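Local coordinates for protein (GYP1P) (Saccharomyces cerevisiae, PDB 1FKM) that stimulates GTP hydrolysis by Ypt/Rab GTPases through its TBC-type GAP domain, acting as a negative regulator at the Golgi and vacuole, at residues A[201-204]-A[205-208]; A[228-231]-A[232-236]. All coordinates share one frame; numbering follows the deposited sequence. Where two conformers were deposited one is given.

Contact 1 of 2, residues A[201-204]-A[205-208]; sequences LRQV and KNLS
Arg202 O takes the backbone N-H of Asn206 at 2.9 Å, one of four successive i to i+4 bonds that make 201-208 a regular piece of alpha-helix 198-214 in the all-helical TBC (Rab-GAP) domain. The others join Lys205 N to Leu201 O, Leu207 N to Gln203 O and Ser208 N to Val204 O.

Asn206 bends back over this turn. With CG anti to its own carbonyl carbon (chi1 -76°), the carboxamide comes to rest beside Arg202 O, CG being 3.2 Å from that oxygen without a side-chain hydrogen bond between them. Arg202 runs alongside in the same direction, its CG 4.1 Å from Asn206 OD1, and the guanidinium and amide planes are turned 53° apart. The guanidinium itself is engaged elsewhere: NH1 makes a salt bridge to Asp191. An uncharged amide one turn on is compatible with this, since it probably does not draw the guanidinium from Asp191. Gln203, bent at its second torsion, sends NE2 to Asn325 O, so this buried amide is held by helix 324-338.

Val204 and Leu207 supply apolar surface on the buried side. Val204 packs on Phe229, ahead of helix 230-238; Leu207 meets Phe229 too, and also Cys332 and Ala333 of helix 324-338. Ser208, a small residue, lies against Phe229; its CB is 3.4 Å from Val204 O one turn back. On the exposed side a long lysine can lie along the helix: Lys205 runs extended back over the preceding turn, its CG 3.0 Å from Leu201 O and its CE 4.4 Å from Leu201 CB.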
# COMPACT_ATOMS: atom_id res chain seq x y z
N LEU A 201 7.26 16.21 -2.14
CA LEU A 201 7.51 17.55 -1.61
C LEU A 201 6.22 18.37 -1.63
O LEU A 201 5.96 19.15 -0.71
CB LEU A 201 8.60 18.26 -2.43
CG LEU A 201 10.00 17.66 -2.30
CD1 LEU A 201 10.98 18.40 -3.21
CD2 LEU A 201 10.46 17.75 -0.85
N ARG A 202 5.41 18.18 -2.67
CA ARG A 202 4.14 18.89 -2.78
C ARG A 202 3.17 18.39 -1.70
O ARG A 202 2.41 19.17 -1.13
CB ARG A 202 3.53 18.66 -4.17
CG ARG A 202 2.26 19.44 -4.44
CD ARG A 202 1.74 19.18 -5.84
NE ARG A 202 1.39 17.77 -6.05
CZ ARG A 202 2.01 16.96 -6.90
NH1 ARG A 202 3.01 17.40 -7.64
NH2 ARG A 202 1.61 15.70 -7.01
N GLN A 203 3.20 17.09 -1.44
CA GLN A 203 2.34 16.49 -0.41
C GLN A 203 2.69 17.03 0.97
O GLN A 203 1.81 17.36 1.77
CB GLN A 203 2.51 14.97 -0.41
CG GLN A 203 1.78 14.24 -1.52
CD GLN A 203 0.28 14.23 -1.31
OE1 GLN A 203 -0.40 15.22 -1.56
NE2 GLN A 203 -0.24 13.10 -0.82
N VAL A 204 3.98 17.10 1.26
CA VAL A 204 4.44 17.60 2.55
C VAL A 204 4.05 19.07 2.71
O VAL A 204 3.65 19.49 3.80
CB VAL A 204 5.97 17.43 2.69
CG1 VAL A 204 6.47 18.09 3.97
CG2 VAL A 204 6.32 15.94 2.72
N LYS A 205 4.15 19.84 1.63
CA LYS A 205 3.76 21.25 1.67
C LYS A 205 2.26 21.37 1.93
O LYS A 205 1.81 22.24 2.68
CB LYS A 205 4.11 21.95 0.35
CG LYS A 205 5.59 22.00 0.04
CD LYS A 205 5.85 22.51 -1.36
CE LYS A 205 7.33 22.45 -1.72
NZ LYS A 205 7.59 22.89 -3.12
N ASN A 206 1.49 20.50 1.29
CA ASN A 206 0.04 20.48 1.45
C ASN A 206 -0.35 20.14 2.88
O ASN A 206 -1.30 20.71 3.43
CB ASN A 206 -0.60 19.47 0.48
CG ASN A 206 -0.64 19.98 -0.95
OD1 ASN A 206 -0.93 19.23 -1.88
ND2 ASN A 206 -0.36 21.27 -1.13
N LEU A 207 0.38 19.21 3.50
CA LEU A 207 0.11 18.82 4.88
C LEU A 207 0.44 19.99 5.80
O LEU A 207 -0.29 20.28 6.74
CB LEU A 207 0.95 17.60 5.28
CG LEU A 207 0.91 17.17 6.76
CD1 LEU A 207 -0.51 16.76 7.15
CD2 LEU A 207 1.89 16.02 6.98
N SER A 208 1.55 20.65 5.50
CA SER A 208 2.01 21.80 6.28
C SER A 208 0.96 22.90 6.28
O SER A 208 0.65 23.49 7.33
CB SER A 208 3.32 22.33 5.67
OG SER A 208 3.83 23.40 6.44

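Contact 2 of 2, residues A[228-231]-A[232-236]; sequences EFIQ and FAFRW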
# COMPACT_ATOMS: atom_id res chain seq x y z
N GLU A 228 10.53 20.74 11.15
CA GLU A 228 10.12 20.89 9.76
C GLU A 228 9.28 19.67 9.38
O GLU A 228 9.66 18.55 9.69
CB GLU A 228 11.35 20.97 8.85
CG GLU A 228 12.33 22.06 9.24
CD GLU A 228 13.52 22.16 8.29
OE1 GLU A 228 13.54 21.44 7.28
OE2 GLU A 228 14.43 22.97 8.57
N PHE A 229 8.15 19.88 8.71
CA PHE A 229 7.32 18.74 8.34
C PHE A 229 8.07 17.65 7.58
O PHE A 229 7.81 16.47 7.78
CB PHE A 229 6.10 19.21 7.54
CG PHE A 229 5.01 19.79 8.40
CD1 PHE A 229 5.14 21.05 8.98
CD2 PHE A 229 3.85 19.05 8.66
CE1 PHE A 229 4.14 21.56 9.81
CE2 PHE A 229 2.85 19.55 9.49
CZ PHE A 229 2.99 20.81 10.06
N ILE A 230 9.02 18.05 6.74
CA ILE A 230 9.78 17.07 5.98
C ILE A 230 10.52 16.08 6.89
O ILE A 230 10.70 14.91 6.53
CB ILE A 230 10.81 17.77 5.05
CG1 ILE A 230 11.38 16.77 4.03
CG2 ILE A 230 11.95 18.36 5.87
CD1 ILE A 230 10.38 16.34 2.98
N GLN A 231 10.94 16.53 8.07
CA GLN A 231 11.69 15.66 8.98
C GLN A 231 10.95 14.43 9.49
O GLN A 231 11.57 13.49 9.99
CB GLN A 231 12.22 16.49 10.15
CG GLN A 231 13.17 17.58 9.70
CD GLN A 231 13.58 18.50 10.82
OE1 GLN A 231 12.74 18.98 11.58
NE2 GLN A 231 14.88 18.77 10.91
N PHE A 232 9.62 14.43 9.39
CA PHE A 232 8.88 13.26 9.82
C PHE A 232 7.85 12.82 8.77
O PHE A 232 7.55 11.64 8.64
CB PHE A 232 8.19 13.52 11.17
CG PHE A 232 7.12 14.59 11.13
CD1 PHE A 232 5.84 14.30 10.68
CD2 PHE A 232 7.41 15.89 11.54
CE1 PHE A 232 4.85 15.28 10.64
CE2 PHE A 232 6.43 16.88 11.51
CZ PHE A 232 5.15 16.58 11.05
N ALA A 233 7.36 13.78 7.99
CA ALA A 233 6.34 13.51 6.99
C ALA A 233 6.84 12.94 5.66
O ALA A 233 6.05 12.38 4.90
CB ALA A 233 5.53 14.77 6.72
N PHE A 234 8.12 13.09 5.36
CA PHE A 234 8.58 12.53 4.09
C PHE A 234 8.30 11.03 4.09
O PHE A 234 7.78 10.49 3.11
CB PHE A 234 10.07 12.75 3.86
CG PHE A 234 10.56 12.13 2.57
CD1 PHE A 234 10.32 12.76 1.36
CD2 PHE A 234 11.17 10.88 2.57
CE1 PHE A 234 10.67 12.15 0.15
CE2 PHE A 234 11.53 10.27 1.37
CZ PHE A 234 11.28 10.90 0.16
N ARG A 235 8.64 10.36 5.18
CA ARG A 235 8.43 8.92 5.26
C ARG A 235 6.94 8.59 5.24
O ARG A 235 6.52 7.60 4.63
CB ARG A 235 9.08 8.36 6.53
CG ARG A 235 9.24 6.84 6.52
CD ARG A 235 9.93 6.34 7.78
NE ARG A 235 9.10 6.51 8.97
CZ ARG A 235 9.48 6.20 10.21
NH1 ARG A 235 10.69 5.71 10.42
NH2 ARG A 235 8.66 6.38 11.23
N TRP A 236 6.13 9.42 5.90
CA TRP A 236 4.68 9.21 5.92
C TRP A 236 4.15 9.21 4.49
O TRP A 236 3.33 8.38 4.11
CB TRP A 236 3.98 10.33 6.69
CG TRP A 236 4.20 10.33 8.19
CD1 TRP A 236 5.11 9.60 8.89
CD2 TRP A 236 3.48 11.12 9.14
NE1 TRP A 236 5.01 9.89 10.24
CE2 TRP A 236 4.01 10.82 10.41
CE3 TRP A 236 2.44 12.05 9.04
CZ2 TRP A 236 3.54 11.42 11.58
CZ3 TRP A 236 1.97 12.65 10.20
CH2 TRP A 236 2.52 12.34 11.45
O HOH W 1 10.53 11.52 7.07
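The opening turn of helix 230-238 is gathered on one carbonyl, Phe229 O. Ala233 N reaches it at 2.7 Å nearly along the C=O axis, whereas Phe232 N comes from above the carbonyl plane at 3.2 Å. The same oxygen lies 3.8 Å above the centre of the Phe232 ring, over one face. That ring is folded back by chi1 of 65°, which sets CG between the backbone N and the carbonyl carbon and carries CZ to 3.7 Å from Phe229 CD2; the two ring planes meet obliquely at 44°. Its CD1 also lies over a face of the Trp236 indole. Replacing Phe232 by an alanine removes the ring between Phe229 and Trp236 and would probably open a gap there, leaving both rings less firmly held.

Gln231 OE1 reaches back to take the N-H of Glu228 at 2.9 Å, as its extended chain allows. Ile230 lies alongside Phe234, CD1 to CB 3.7 Å, and a water accepts the N-H of Arg235 and gives a weak hydrogen bond to Ile230 O. Among the surrounding helices, Phe229 faces helix 198-214, Phe232 touches Leu355 of helix 348-355, and Trp236 stands edge-to-face with Phe335 of helix 324-338.

Overall arrangement
Contacts 1 and 2 are local turns of helices 198-214 and 230-238, separated in the chain by helix 216-224, and their centres are about 9 Å apart. Packing joins them: Val204 CG1 sits 3.8 Å from Phe229 CB, Ser208 OG approaches Phe229 CD1 to 3.7 Å, and Leu207 CD2 comes within 3.9 Å of Ala233 CB. Val204 and Ser208 thus receive the Phe229 side chain, and Leu207 packs on Ala233. Helix 324-338 meets both. Contact 1 lies away from the catalytic fingers, but in contact 2 the side chain of Phe234 is about 7 Å from that of Gln131, the glutamine finger.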